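Local coordinates for protein proteolytically activated form of PPO4 Tyrosinase (Agaricus bisporus var. bisporus H97, PDB 4OUA) that uses copper to hydroxylate monophenols to o-diphenols and oxidise these to o-quinones, the first step of melanin synthesis, at residues A[27-32]-A[150-155]; A[81-86]-A[304-309]. One frame throughout, in Å; residues are numbered along the deposited sequence.

Overall arrangement
The two contacts lie on opposite sides of the chain's centre. Their centres are about 40 Å apart and their nearest atoms about 18 Å apart. Contact 1 is buried, although it sits far from the copper ions. It joins helix 25-39 to strand 148-152, through apolar side chains and Thr29, whose hydroxyl takes one hydrogen bond from the strand backbone. Contact 2 is only partly buried and shares no element with contact 1. It joins the loop before helix 86-109 to residues 304-309, and its chemistry is mostly polar. His81 of this loop binds copper, while Glu308, on the other segment, is exposed.

Contact 1 of 2, residues A[27-32]-A[150-155]; sequences FFTLYI and KITNYD
Thr29 OG1 is anti to the carbonyl carbon (chi1 -69°), on the side of the helix where Thr152 N lies. Phe28 CG is anti to the backbone N (chi1 -173°), and the ring beyond it extends to Lys150 and Ile151. The one hydrogen bond across the contact runs from Thr152 N to Thr29 OG1, 2.8 Å long and nearly straight. The same hydroxyl is also bonded to the carbonyl oxygen of Glu25, one turn earlier in the helix. It thus links the helix backbone to the strand backbone. An alanine in place of Thr29, lacking OG1 and CG2, would probably leave Thr152 N and Glu25 O without this partner and open a gap beside Thr152 O.

The apolar part of the contact gathers round Ile151. Its CG2 lies 3.9 Å from Ile32 CG1 and 4.0 Å from Phe28 CD2. The same methyl also meets the helix backbone at Thr29 CA. The side chains of Phe28 and Ile151 cross at about a right angle. Ile32 CG1 sits over the centre of one face of the Phe28 ring, 3.9 Å above its plane. Lys150 O is in the ring plane at the edge, 3.5 Å from Phe28 CE2. Lys150 O and Ile151 CG2 thus meet the same CD2-CE2 side of the ring, while Ile32 CG1 takes a face.

Trp119 of helix 116-125 touches both Thr29 and Thr152. Ile151 is paired through its backbone with Ile159 of strand 158-162. The axes of helix 27-32 and strand 150-152 come within 7.3 Å at an angle of 99°. This is a helix packed crosswise against one strand of a two-stranded antiparallel sheet, away from the copper centre.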
loop_
_atom_site.group_PDB
_atom_site.type_symbol
_atom_site.label_atom_id
_atom_site.label_comp_id
_atom_site.label_asym_id
_atom_site.label_seq_id
_atom_site.Cartn_x
_atom_site.Cartn_y
_atom_site.Cartn_z
ATOM N N PHE A 27 -8.250 7.162 -15.591
ATOM C CA PHE A 27 -7.528 6.532 -14.489
ATOM C C PHE A 27 -8.308 5.378 -13.865
ATOM O O PHE A 27 -7.746 4.317 -13.587
ATOM C CB PHE A 27 -7.193 7.565 -13.409
ATOM C CG PHE A 27 -6.015 8.434 -13.741
ATOM C CD1 PHE A 27 -5.010 7.973 -14.577
ATOM C CD2 PHE A 27 -5.907 9.709 -13.213
ATOM C CE1 PHE A 27 -3.920 8.771 -14.881
ATOM C CE2 PHE A 27 -4.823 10.511 -13.513
ATOM C CZ PHE A 27 -3.827 10.041 -14.349
ATOM N N PHE A 28 -9.601 5.589 -13.643
ATOM C CA PHE A 28 -10.433 4.581 -12.997
ATOM C C PHE A 28 -10.621 3.363 -13.892
ATOM O O PHE A 28 -10.534 2.227 -13.429
ATOM C CB PHE A 28 -11.790 5.171 -12.613
ATOM C CG PHE A 28 -12.644 4.244 -11.795
ATOM C CD1 PHE A 28 -12.284 3.915 -10.499
ATOM C CD2 PHE A 28 -13.809 3.710 -12.318
ATOM C CE1 PHE A 28 -13.066 3.062 -9.742
ATOM C CE2 PHE A 28 -14.596 2.857 -11.567
ATOM C CZ PHE A 28 -14.225 2.532 -10.276
ATOM N N THR A 29 -10.876 3.605 -15.175
ATOM C CA THR A 29 -11.028 2.528 -16.147
ATOM C C THR A 29 -9.754 1.699 -16.263
ATOM O O THR A 29 -9.803 0.469 -16.284
ATOM C CB THR A 29 -11.389 3.068 -17.542
ATOM O OG1 THR A 29 -12.721 3.598 -17.525
ATOM C CG2 THR A 29 -11.306 1.959 -18.577
ATOM N N LEU A 30 -8.615 2.380 -16.340
ATOM C CA LEU A 30 -7.331 1.703 -16.477
ATOM C C LEU A 30 -7.001 0.894 -15.231
ATOM O O LEU A 30 -6.394 -0.173 -15.315
ATOM C CB LEU A 30 -6.215 2.713 -16.758
ATOM C CG LEU A 30 -6.170 3.303 -18.169
ATOM C CD1 LEU A 30 -4.998 4.264 -18.314
ATOM C CD2 LEU A 30 -6.091 2.194 -19.209
ATOM N N TYR A 31 -7.412 1.405 -14.076
ATOM C CA TYR A 31 -7.139 0.744 -12.806
ATOM C C TYR A 31 -7.978 -0.524 -12.658
ATOM O O TYR A 31 -7.478 -1.560 -12.223
ATOM C CB TYR A 31 -7.400 1.700 -11.639
ATOM C CG TYR A 31 -6.876 1.199 -10.313
ATOM C CD1 TYR A 31 -5.531 1.322 -9.987
ATOM C CD2 TYR A 31 -7.724 0.604 -9.387
ATOM C CE1 TYR A 31 -5.044 0.866 -8.776
ATOM C CE2 TYR A 31 -7.246 0.144 -8.173
ATOM C CZ TYR A 31 -5.904 0.279 -7.873
ATOM O OH TYR A 31 -5.421 -0.178 -6.669
ATOM N N ILE A 32 -9.253 -0.436 -13.027
ATOM C CA ILE A 32 -10.157 -1.579 -12.951
ATOM C C ILE A 32 -9.755 -2.673 -13.936
ATOM O O ILE A 32 -9.871 -3.864 -13.640
ATOM C CB ILE A 32 -11.613 -1.166 -13.230
ATOM C CG1 ILE A 32 -12.070 -0.099 -12.232
ATOM C CG2 ILE A 32 -12.530 -2.379 -13.179
ATOM C CD1 ILE A 32 -12.053 -0.558 -10.792
ATOM N N LYS A 150 -18.806 1.439 -13.032
ATOM C CA LYS A 150 -18.862 2.021 -14.367
ATOM C C LYS A 150 -17.479 2.403 -14.887
ATOM O O LYS A 150 -16.752 3.170 -14.253
ATOM C CB LYS A 150 -19.766 3.256 -14.377
ATOM C CG LYS A 150 -21.221 2.988 -14.036
ATOM C CD LYS A 150 -22.020 4.283 -14.063
ATOM C CE LYS A 150 -23.479 4.055 -13.705
ATOM N NZ LYS A 150 -24.240 5.335 -13.679
ATOM N N ILE A 151 -17.122 1.869 -16.050
ATOM C CA ILE A 151 -15.890 2.259 -16.719
ATOM C C ILE A 151 -16.167 2.549 -18.188
ATOM O O ILE A 151 -17.291 2.381 -18.662
ATOM C CB ILE A 151 -14.803 1.174 -16.605
ATOM C CG1 ILE A 151 -15.252 -0.111 -17.301
ATOM C CG2 ILE A 151 -14.466 0.905 -15.149
ATOM C CD1 ILE A 151 -14.215 -1.211 -17.270
ATOM N N THR A 152 -15.142 2.998 -18.902
ATOM C CA THR A 152 -15.266 3.244 -20.331
ATOM C C THR A 152 -14.770 2.032 -21.109
ATOM O O THR A 152 -13.665 1.539 -20.870
ATOM C CB THR A 152 -14.481 4.495 -20.765
ATOM O OG1 THR A 152 -15.076 5.659 -20.176
ATOM C CG2 THR A 152 -14.498 4.637 -22.277
ATOM N N ASN A 153 -15.593 1.547 -22.031
ATOM C CA ASN A 153 -15.233 0.381 -22.824
ATOM C C ASN A 153 -14.194 0.728 -23.885
ATOM O O ASN A 153 -13.926 1.902 -24.141
ATOM C CB ASN A 153 -16.473 -0.225 -23.476
ATOM C CG ASN A 153 -16.383 -1.729 -23.595
ATOM O OD1 ASN A 153 -15.303 -2.308 -23.474
ATOM N ND2 ASN A 153 -17.520 -2.373 -23.834
ATOM N N TYR A 154 -13.617 -0.298 -24.505
ATOM C CA TYR A 154 -12.527 -0.102 -25.456
ATOM C C TYR A 154 -12.976 0.608 -26.732
ATOM O O TYR A 154 -12.152 0.965 -27.573
ATOM C CB TYR A 154 -11.884 -1.444 -25.807
ATOM C CG TYR A 154 -11.304 -2.172 -24.617
ATOM C CD1 TYR A 154 -10.114 -1.754 -24.035
ATOM C CD2 TYR A 154 -11.943 -3.281 -24.079
ATOM C CE1 TYR A 154 -9.578 -2.418 -22.945
ATOM C CE2 TYR A 154 -11.414 -3.951 -22.990
ATOM C CZ TYR A 154 -10.232 -3.515 -22.428
ATOM O OH TYR A 154 -9.701 -4.179 -21.344
ATOM N N ASP A 155 -14.282 0.811 -26.872
ATOM C CA ASP A 155 -14.821 1.528 -28.022
ATOM C C ASP A 155 -15.256 2.939 -27.637
ATOM O O ASP A 155 -15.554 3.764 -28.499
ATOM C CB ASP A 155 -15.993 0.758 -28.636
ATOM C CG ASP A 155 -16.973 0.253 -27.594
ATOM O OD1 ASP A 155 -17.104 0.898 -26.533
ATOM O OD2 ASP A 155 -17.613 -0.792 -27.837
#

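Contact 2 of 2, residues A[81-86]-A[304-309]; sequences HSQVLF and GPEREG. With CU1 (copper (I) ion), chain C.
Ser82 and Glu308 make the hydrogen bond across this contact. Ser82 OG donates to Glu308 OE2 at 2.6 Å, meeting the oxygen on its anti side and 28° out of the carboxylate plane. Ser82 OG is also hydrogen-bonded to His235 NE2. Within 304-309, Gly309 N donates to Glu306 OE1 at 2.7 Å.

Two further pairs are polar approaches. Arg307 NH2 comes within 3.0 Å of Ser82 O. Gln83 NE2 comes within 2.5 Å of Glu306 OE2, the amide and carboxylate planes being 81° apart.

Other contacts are looser. Val84 CG2 is 4.0 Å from Gly304 N. His81 CB is 3.9 Å from Glu308 OE2.

The metal bond lies beyond these pairs. His81 NE2 binds a copper ion at 2.1 Å, and a water binds the same ion at 2.4 Å. His56 and His90 complete the histidine set. A covalent link joins His81 CE1 to Cys79 SG. The type I turn from Gln83 to Phe86 leads into helix 86-109, which carries His90. This is the thioether-linked histidine of a type 3 copper centre, the dinuclear site characteristic of tyrosinases.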
loop_
_atom_site.group_PDB
_atom_site.type_symbol
_atom_site.label_atom_id
_atom_site.label_comp_id
_atom_site.label_asym_id
_atom_site.label_seq_id
_atom_site.Cartn_x
_atom_site.Cartn_y
_atom_site.Cartn_z
ATOM N N HIS A 81 8.088 -5.456 10.121
ATOM C CA HIS A 81 7.152 -4.929 11.104
ATOM C C HIS A 81 7.789 -4.898 12.488
ATOM O O HIS A 81 8.578 -5.777 12.834
ATOM C CB HIS A 81 5.870 -5.768 11.119
ATOM C CG HIS A 81 5.254 -5.950 9.765
ATOM N ND1 HIS A 81 5.313 -7.141 9.075
ATOM C CD2 HIS A 81 4.578 -5.088 8.969
ATOM C CE1 HIS A 81 4.695 -7.008 7.915
ATOM N NE2 HIS A 81 4.240 -5.770 7.825
ATOM N N SER A 82 7.449 -3.874 13.267
ATOM C CA SER A 82 7.995 -3.700 14.610
ATOM C C SER A 82 9.489 -3.385 14.580
ATOM O O SER A 82 10.197 -3.589 15.566
ATOM C CB SER A 82 7.740 -4.948 15.457
ATOM O OG SER A 82 6.364 -5.281 15.467
ATOM N N GLN A 83 9.964 -2.884 13.443
ATOM C CA GLN A 83 11.376 -2.558 13.285
ATOM C C GLN A 83 11.569 -1.240 12.537
ATOM O O GLN A 83 10.638 -0.723 11.919
ATOM C CB GLN A 83 12.104 -3.689 12.558
ATOM C CG GLN A 83 11.339 -4.252 11.379
ATOM C CD GLN A 83 12.240 -4.961 10.392
ATOM O OE1 GLN A 83 13.276 -4.432 9.996
ATOM N NE2 GLN A 83 11.852 -6.166 9.990
ATOM N N VAL A 84 12.788 -0.710 12.592
ATOM C CA VAL A 84 13.091 0.610 12.044
ATOM C C VAL A 84 12.891 0.712 10.533
ATOM O O VAL A 84 12.792 1.811 9.991
ATOM C CB VAL A 84 14.542 1.023 12.364
ATOM C CG1 VAL A 84 14.696 1.322 13.846
ATOM C CG2 VAL A 84 15.513 -0.062 11.926
ATOM N N LEU A 85 12.826 -0.431 9.857
ATOM C CA LEU A 85 12.754 -0.443 8.399
ATOM C C LEU A 85 11.324 -0.439 7.868
ATOM O O LEU A 85 11.116 -0.467 6.657
ATOM C CB LEU A 85 13.496 -1.659 7.841
ATOM C CG LEU A 85 15.010 -1.681 8.048
ATOM C CD1 LEU A 85 15.626 -2.846 7.299
ATOM C CD2 LEU A 85 15.627 -0.361 7.607
ATOM N N PHE A 86 10.348 -0.403 8.771
ATOM C CA PHE A 86 8.942 -0.491 8.382
ATOM C C PHE A 86 8.554 0.525 7.308
ATOM O O PHE A 86 8.024 0.149 6.263
ATOM C CB PHE A 86 8.031 -0.315 9.600
ATOM C CG PHE A 86 6.577 -0.176 9.248
ATOM C CD1 PHE A 86 5.816 -1.291 8.937
ATOM C CD2 PHE A 86 5.973 1.070 9.218
ATOM C CE1 PHE A 86 4.479 -1.167 8.606
ATOM C CE2 PHE A 86 4.636 1.200 8.888
ATOM C CZ PHE A 86 3.888 0.079 8.581
ATOM N N GLY A 304 18.569 -0.397 14.554
ATOM C CA GLY A 304 17.639 -1.148 15.377
ATOM C C GLY A 304 17.641 -2.626 15.027
ATOM O O GLY A 304 18.008 -3.003 13.913
ATOM N N PRO A 305 17.235 -3.476 15.982
ATOM C CA PRO A 305 17.233 -4.934 15.817
ATOM C C PRO A 305 15.988 -5.477 15.117
ATOM O O PRO A 305 14.932 -4.845 15.148
ATOM C CB PRO A 305 17.294 -5.435 17.259
ATOM C CG PRO A 305 16.547 -4.392 18.027
ATOM C CD PRO A 305 16.850 -3.076 17.348
ATOM N N GLU A 306 16.125 -6.643 14.491
ATOM C CA GLU A 306 14.991 -7.349 13.904
ATOM C C GLU A 306 14.312 -8.209 14.963
ATOM O O GLU A 306 14.781 -9.302 15.279
ATOM C CB GLU A 306 15.440 -8.219 12.729
ATOM C CG GLU A 306 14.363 -9.161 12.197
ATOM C CD GLU A 306 13.328 -8.454 11.336
ATOM O OE1 GLU A 306 12.116 -8.634 11.583
ATOM O OE2 GLU A 306 13.727 -7.723 10.405
ATOM N N ARG A 307 13.207 -7.715 15.509
ATOM C CA ARG A 307 12.547 -8.386 16.624
ATOM C C ARG A 307 11.577 -9.481 16.178
ATOM O O ARG A 307 11.637 -10.603 16.677
ATOM C CB ARG A 307 11.825 -7.358 17.497
ATOM C CG ARG A 307 12.764 -6.617 18.443
ATOM C CD ARG A 307 12.093 -5.436 19.125
ATOM N NE ARG A 307 12.028 -4.263 18.258
ATOM C CZ ARG A 307 11.614 -3.065 18.655
ATOM N NH1 ARG A 307 11.228 -2.878 19.911
ATOM N NH2 ARG A 307 11.587 -2.052 17.799
ATOM N N GLU A 308 10.689 -9.162 15.241
ATOM C CA GLU A 308 9.728 -10.149 14.753
ATOM C C GLU A 308 10.398 -11.207 13.883
ATOM O O GLU A 308 10.253 -12.406 14.126
ATOM C CB GLU A 308 8.605 -9.473 13.965
ATOM C CG GLU A 308 7.648 -8.652 14.808
ATOM C CD GLU A 308 6.300 -8.467 14.136
ATOM O OE1 GLU A 308 5.997 -9.229 13.193
ATOM O OE2 GLU A 308 5.545 -7.562 14.550
ATOM N N GLY A 309 11.128 -10.755 12.868
ATOM C CA GLY A 309 11.783 -11.653 11.935
ATOM C C GLY A 309 11.073 -11.686 10.596
ATOM O O GLY A 309 9.859 -11.876 10.532
HETATM CU CU CU1 C . 3.605 -4.818 6.063
HETATM O O HOH W 1 1.493 -4.464 7.179
#